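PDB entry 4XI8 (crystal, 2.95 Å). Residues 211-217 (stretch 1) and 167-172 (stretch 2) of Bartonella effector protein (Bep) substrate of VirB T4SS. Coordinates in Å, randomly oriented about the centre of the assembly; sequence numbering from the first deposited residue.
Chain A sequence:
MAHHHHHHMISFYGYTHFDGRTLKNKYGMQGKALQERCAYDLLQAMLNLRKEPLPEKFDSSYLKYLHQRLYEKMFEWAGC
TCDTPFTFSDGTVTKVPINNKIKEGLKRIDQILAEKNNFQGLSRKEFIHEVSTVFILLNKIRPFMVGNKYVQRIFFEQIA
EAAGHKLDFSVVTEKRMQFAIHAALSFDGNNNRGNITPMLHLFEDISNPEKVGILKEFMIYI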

# COMPACT_ATOMS: atom_id res chain seq x y z
N LYS A 211 -11.67 5.94 13.32
CA LYS A 211 -12.01 5.38 12.01
C LYS A 211 -10.78 5.32 11.11
O LYS A 211 -10.64 4.40 10.30
CB LYS A 211 -13.11 6.21 11.34
CG LYS A 211 -14.48 6.04 11.98
CD LYS A 211 -15.56 6.72 11.15
CE LYS A 211 -16.94 6.46 11.73
NZ LYS A 211 -18.02 7.04 10.89
N VAL A 212 -9.89 6.30 11.26
CA VAL A 212 -8.65 6.32 10.50
C VAL A 212 -7.78 5.13 10.89
O VAL A 212 -7.15 4.50 10.04
CB VAL A 212 -7.87 7.64 10.73
CG1 VAL A 212 -6.50 7.58 10.09
CG2 VAL A 212 -8.66 8.82 10.18
N GLY A 213 -7.77 4.81 12.18
CA GLY A 213 -7.02 3.67 12.68
C GLY A 213 -7.54 2.35 12.15
O GLY A 213 -6.76 1.45 11.82
N ILE A 214 -8.86 2.22 12.06
CA ILE A 214 -9.48 1.01 11.54
C ILE A 214 -9.21 0.85 10.05
O ILE A 214 -8.95 -0.25 9.57
CB ILE A 214 -11.01 1.01 11.79
CG1 ILE A 214 -11.30 1.06 13.29
CG2 ILE A 214 -11.65 -0.22 11.18
CD1 ILE A 214 -12.78 1.01 13.63
N LEU A 215 -9.26 1.96 9.32
CA LEU A 215 -9.01 1.94 7.88
C LEU A 215 -7.60 1.45 7.54
O LEU A 215 -7.40 0.81 6.52
CB LEU A 215 -9.23 3.33 7.27
CG LEU A 215 -10.68 3.79 7.12
CD1 LEU A 215 -10.74 5.19 6.53
CD2 LEU A 215 -11.46 2.82 6.25
N LYS A 216 -6.63 1.77 8.40
CA LYS A 216 -5.26 1.32 8.16
C LYS A 216 -5.13 -0.19 8.34
O LYS A 216 -4.25 -0.81 7.74
CB LYS A 216 -4.29 2.04 9.10
CG LYS A 216 -4.06 3.51 8.79
CD LYS A 216 -2.79 4.01 9.46
CE LYS A 216 -2.49 5.45 9.10
NZ LYS A 216 -3.42 6.40 9.76
N GLU A 217 -5.99 -0.77 9.16
CA GLU A 217 -5.95 -2.20 9.41
C GLU A 217 -6.76 -2.98 8.38
O GLU A 217 -6.72 -4.21 8.35
CB GLU A 217 -6.45 -2.52 10.82
CG GLU A 217 -5.65 -1.84 11.92
CD GLU A 217 -4.18 -2.23 11.91
OE1 GLU A 217 -3.88 -3.40 11.58
OE2 GLU A 217 -3.33 -1.37 12.22
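Stretch 2 167-172: LDFSVV

Stretch 2 is an irregular segment laid over one face of a helix, running roughly in its direction, with no crossing angle to define. Its backbone is extended at Leu 167, Asp 168 and Val 172 and turns through Phe 169, Ser 170 and Val 171; a weak hydrogen bond from Val 172 N to Phe 169 O, 3.3 Å, spans the turn. The nearest CA atoms are Val 171 CA and Leu 215 CA, 6.4 Å apart.

Val 171 is the centre of the contact. Its CA-to-CB bond points toward the helix, and with chi1 at m both methyls pack against Val 212 and Leu 215. The closest pairs are Val 171 CG2 to Leu 215 CD1, 3.8 Å, and Val 171 CG1 to Val 212 CG1, 4.0 Å; Val 171 CG1 also lies 3.7 Å from Lys 216 CG. One branched residue thus spans positions i, i+3 and i+4, which share a face. Leu 215 has the common helical mt conformation, its CB directed toward the loop. Val 212 points sideways, in the t rotamer favoured by helical valine, and its CG1 comes within 3.5 Å of Asp 168 OD2.

Lys 216 starts sideways, but its end comes nearer. Chi1 at m, then t and t, carry the aliphatic chain past Val 171, and chi4 at p bends the amine so that NZ sits 3.3 Å from Asp 168 OD2, a salt bridge whose hydrogen bond is weak. Asp 168, at t, divides its carboxylate: OD2 faces the lysine, while OD1 accepts from Ser 170 N at 3.2 Å and from Ser 170 OG at a very short 2.4 Å. The p rotamer of Ser 170 folds its hydroxyl back to that oxygen. The rule: one apolar residue on the turn, with a charged pair beside it whose acid also ties down the loop.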

# COMPACT_ATOMS: atom_id res chain seq x y z
N LEU A 167 -6.96 16.14 9.74
CA LEU A 167 -7.36 15.40 8.56
C LEU A 167 -6.23 14.48 8.09
O LEU A 167 -5.09 14.92 7.92
CB LEU A 167 -7.76 16.35 7.43
CG LEU A 167 -8.93 17.30 7.72
CD1 LEU A 167 -9.22 18.18 6.52
CD2 LEU A 167 -10.17 16.53 8.14
N ASP A 168 -6.56 13.21 7.90
CA ASP A 168 -5.60 12.22 7.43
C ASP A 168 -6.00 11.71 6.05
O ASP A 168 -6.81 10.79 5.93
CB ASP A 168 -5.49 11.07 8.42
CG ASP A 168 -4.20 10.29 8.28
OD1 ASP A 168 -3.59 10.32 7.19
OD2 ASP A 168 -3.78 9.65 9.27
N PHE A 169 -5.43 12.30 5.00
CA PHE A 169 -5.77 11.94 3.63
C PHE A 169 -5.11 10.64 3.18
O PHE A 169 -5.36 10.16 2.07
CB PHE A 169 -5.37 13.06 2.66
CG PHE A 169 -6.30 14.25 2.70
CD1 PHE A 169 -7.47 14.24 1.96
CD2 PHE A 169 -5.99 15.37 3.45
CE1 PHE A 169 -8.32 15.33 1.98
CE2 PHE A 169 -6.83 16.46 3.48
CZ PHE A 169 -8.01 16.44 2.74
N SER A 170 -4.27 10.07 4.04
CA SER A 170 -3.51 8.87 3.68
C SER A 170 -4.40 7.62 3.57
O SER A 170 -4.02 6.65 2.92
CB SER A 170 -2.41 8.62 4.71
OG SER A 170 -2.95 8.39 6.00
N VAL A 171 -5.57 7.66 4.20
CA VAL A 171 -6.46 6.51 4.21
C VAL A 171 -7.59 6.66 3.19
O VAL A 171 -8.61 5.98 3.28
CB VAL A 171 -7.07 6.27 5.60
CG1 VAL A 171 -6.00 5.82 6.58
CG2 VAL A 171 -7.75 7.53 6.11
N VAL A 172 -7.39 7.55 2.22
CA VAL A 172 -8.36 7.73 1.14
C VAL A 172 -7.84 7.16 -0.17
O VAL A 172 -6.76 7.53 -0.63
CB VAL A 172 -8.70 9.22 0.92
CG1 VAL A 172 -9.83 9.36 -0.08
CG2 VAL A 172 -9.05 9.88 2.23